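Local coordinates for surface presentation of antigens protein spaK (PDB 2FM8), which acts as a type III secretion chaperone, storing the invasion effectors SopA, SopE, SopE2 and SipA in the bacterial cytoplasm in a secretion-competent state, at residues D50-W55 and E113-A118. Numbering follows the deposited sequence.
Sequences DDVWIW and EKFSTA
Ile54 reaches from the middle of the central strand of an antiparallel sheet to Phe115 and Ala118 near the start of the C-terminal helix, a worked example of how a sheet and a helix share a core through a few apolar tips. Its CB points at the helix and carries two branches. CG2 lies anti to the backbone N and makes no contact with residues 113-118; CG1 stands anti to the carbonyl carbon (chi1 -60°), and the extended second torsion (164°) carries CD1 onward toward the helix. Ile54 CD1 does the touching, 4.1 Å from CE1 of Phe115, with CZ almost as near, and it also lies 4.3 Å from CB of Ala118, about one helical turn after Phe115. Phe115 comes from the opposite direction: with CG anti to its own backbone N (chi1 -164°), the far end of the ring swings toward the strand and meets the methyl obliquely. Two residues back along the strand, on the same side of the sheet, Val52 brings CG1 to 4.3 Å from Phe115 CE1, so this one ring carbon lies near both methyls. Leu9 and Val10 of helix 6-17 also pack on Phe115. Trp53 points away from the helix, and on that other side of the sheet it packs against the second subunit and a chain of another protein. The axes of strand 51-55 and helix 113-118 come no closer than 11.6 Å, a distance bridged by side chains alone. All four touching residues are buried and meet through carbon atoms, which implies that van der Waals packing and exclusion of water, without directional bonds, join helix to sheet here.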
loop_
_atom_site.group_PDB
_atom_site.type_symbol
_atom_site.label_atom_id
_atom_site.label_comp_id
_atom_site.label_asym_id
_atom_site.label_seq_id
_atom_site.Cartn_x
_atom_site.Cartn_y
_atom_site.Cartn_z
ATOM N N ASP A 50 12.567 -24.803 -9.227
ATOM C CA ASP A 50 11.492 -25.393 -10.032
ATOM C C ASP A 50 10.271 -24.481 -10.316
ATOM O O ASP A 50 9.240 -24.969 -10.768
ATOM C CB ASP A 50 11.033 -26.714 -9.401
ATOM C CG ASP A 50 12.160 -27.742 -9.317
ATOM O OD1 ASP A 50 12.939 -27.841 -10.297
ATOM O OD2 ASP A 50 12.261 -28.437 -8.275
ATOM N N ASP A 51 10.393 -23.177 -10.058
ATOM C CA ASP A 51 9.404 -22.195 -10.485
ATOM C C ASP A 51 10.038 -21.379 -11.609
ATOM O O ASP A 51 11.163 -20.926 -11.476
ATOM C CB ASP A 51 9.054 -21.230 -9.356
ATOM C CG ASP A 51 8.360 -21.900 -8.175
ATOM O OD1 ASP A 51 7.451 -22.710 -8.389
ATOM O OD2 ASP A 51 8.707 -21.572 -7.024
ATOM N N VAL A 52 9.313 -21.192 -12.701
ATOM C CA VAL A 52 9.737 -20.263 -13.733
ATOM C C VAL A 52 9.086 -18.886 -13.540
ATOM O O VAL A 52 7.867 -18.762 -13.513
ATOM C CB VAL A 52 9.449 -20.800 -15.122
ATOM C CG1 VAL A 52 9.854 -19.779 -16.172
ATOM C CG2 VAL A 52 10.234 -22.100 -15.331
ATOM N N TRP A 53 9.925 -17.868 -13.401
ATOM C CA TRP A 53 9.481 -16.502 -13.265
ATOM C C TRP A 53 9.847 -15.625 -14.472
ATOM O O TRP A 53 10.970 -15.669 -14.985
ATOM C CB TRP A 53 10.133 -15.878 -12.033
ATOM C CG TRP A 53 9.660 -16.387 -10.714
ATOM C CD1 TRP A 53 10.178 -17.421 -10.023
ATOM C CD2 TRP A 53 8.608 -15.843 -9.899
ATOM N NE1 TRP A 53 9.527 -17.580 -8.848
ATOM C CE2 TRP A 53 8.554 -16.619 -8.735
ATOM C CE3 TRP A 53 7.717 -14.774 -10.041
ATOM C CZ2 TRP A 53 7.631 -16.374 -7.708
ATOM C CZ3 TRP A 53 6.789 -14.529 -9.021
ATOM C CH2 TRP A 53 6.757 -15.318 -7.874
ATOM N N ILE A 54 8.895 -14.798 -14.892
ATOM C CA ILE A 54 9.160 -13.722 -15.856
ATOM C C ILE A 54 8.929 -12.431 -15.093
ATOM O O ILE A 54 7.904 -12.299 -14.403
ATOM C CB ILE A 54 8.202 -13.796 -17.068
ATOM C CG1 ILE A 54 8.343 -15.124 -17.807
ATOM C CG2 ILE A 54 8.433 -12.637 -18.066
ATOM C CD1 ILE A 54 7.144 -15.385 -18.756
ATOM N N TRP A 55 9.858 -11.489 -15.172
ATOM C CA TRP A 55 9.650 -10.230 -14.470
ATOM C C TRP A 55 10.366 -9.066 -15.128
ATOM O O TRP A 55 11.176 -9.252 -16.024
ATOM C CB TRP A 55 10.038 -10.351 -13.005
ATOM C CG TRP A 55 11.489 -10.189 -12.689
ATOM C CD1 TRP A 55 12.137 -9.026 -12.281
ATOM C CD2 TRP A 55 12.476 -11.201 -12.712
ATOM N NE1 TRP A 55 13.459 -9.279 -12.052
ATOM C CE2 TRP A 55 13.703 -10.602 -12.319
ATOM C CE3 TRP A 55 12.450 -12.553 -13.017
ATOM C CZ2 TRP A 55 14.877 -11.313 -12.227
ATOM C CZ3 TRP A 55 13.613 -13.258 -12.933
ATOM C CH2 TRP A 55 14.818 -12.648 -12.536
ATOM N N GLU A 113 5.614 -22.844 -28.342
ATOM C CA GLU A 113 4.415 -22.095 -28.719
ATOM C C GLU A 113 3.682 -21.601 -27.476
ATOM O O GLU A 113 3.247 -20.445 -27.428
ATOM C CB GLU A 113 3.474 -22.917 -29.598
ATOM C CG GLU A 113 4.001 -23.102 -31.013
ATOM C CD GLU A 113 3.131 -24.024 -31.869
ATOM O OE1 GLU A 113 3.473 -24.173 -33.074
ATOM O OE2 GLU A 113 2.121 -24.602 -31.356
ATOM N N LYS A 114 3.546 -22.488 -26.493
ATOM C CA LYS A 114 2.934 -22.164 -25.218
ATOM C C LYS A 114 3.771 -21.106 -24.442
ATOM O O LYS A 114 3.212 -20.135 -23.912
ATOM C CB LYS A 114 2.707 -23.430 -24.375
ATOM C CG LYS A 114 1.372 -24.217 -24.670
ATOM C CD LYS A 114 0.145 -23.541 -24.052
ATOM C CE LYS A 114 -1.220 -24.267 -24.354
ATOM N NZ LYS A 114 -2.394 -23.741 -23.501
ATOM N N PHE A 115 5.094 -21.274 -24.396
ATOM C CA PHE A 115 5.902 -20.303 -23.683
ATOM C C PHE A 115 5.904 -18.940 -24.390
ATOM O O PHE A 115 5.961 -17.916 -23.733
ATOM C CB PHE A 115 7.321 -20.809 -23.416
ATOM C CG PHE A 115 8.052 -20.009 -22.371
ATOM C CD1 PHE A 115 7.526 -19.867 -21.093
ATOM C CD2 PHE A 115 9.251 -19.353 -22.682
ATOM C CE1 PHE A 115 8.179 -19.120 -20.127
ATOM C CE2 PHE A 115 9.924 -18.604 -21.728
ATOM C CZ PHE A 115 9.385 -18.470 -20.449
ATOM N N SER A 116 5.845 -18.956 -25.721
ATOM C CA SER A 116 5.716 -17.747 -26.529
ATOM C C SER A 116 4.460 -16.977 -26.175
ATOM O O SER A 116 4.494 -15.775 -26.108
ATOM C CB SER A 116 5.724 -18.082 -28.026
ATOM O OG SER A 116 5.856 -16.918 -28.835
ATOM N N THR A 117 3.361 -17.680 -25.928
ATOM C CA THR A 117 2.125 -17.037 -25.482
ATOM C C THR A 117 2.341 -16.287 -24.168
ATOM O O THR A 117 1.883 -15.145 -24.008
ATOM C CB THR A 117 0.991 -18.071 -25.333
ATOM O OG1 THR A 117 0.653 -18.579 -26.642
ATOM C CG2 THR A 117 -0.249 -17.473 -24.661
ATOM N N ALA A 118 3.041 -16.932 -23.234
ATOM C CA ALA A 118 3.367 -16.300 -21.971
ATOM C C ALA A 118 4.288 -15.089 -22.153
ATOM O O ALA A 118 4.067 -14.065 -21.527
ATOM C CB ALA A 118 4.025 -17.313 -21.013
#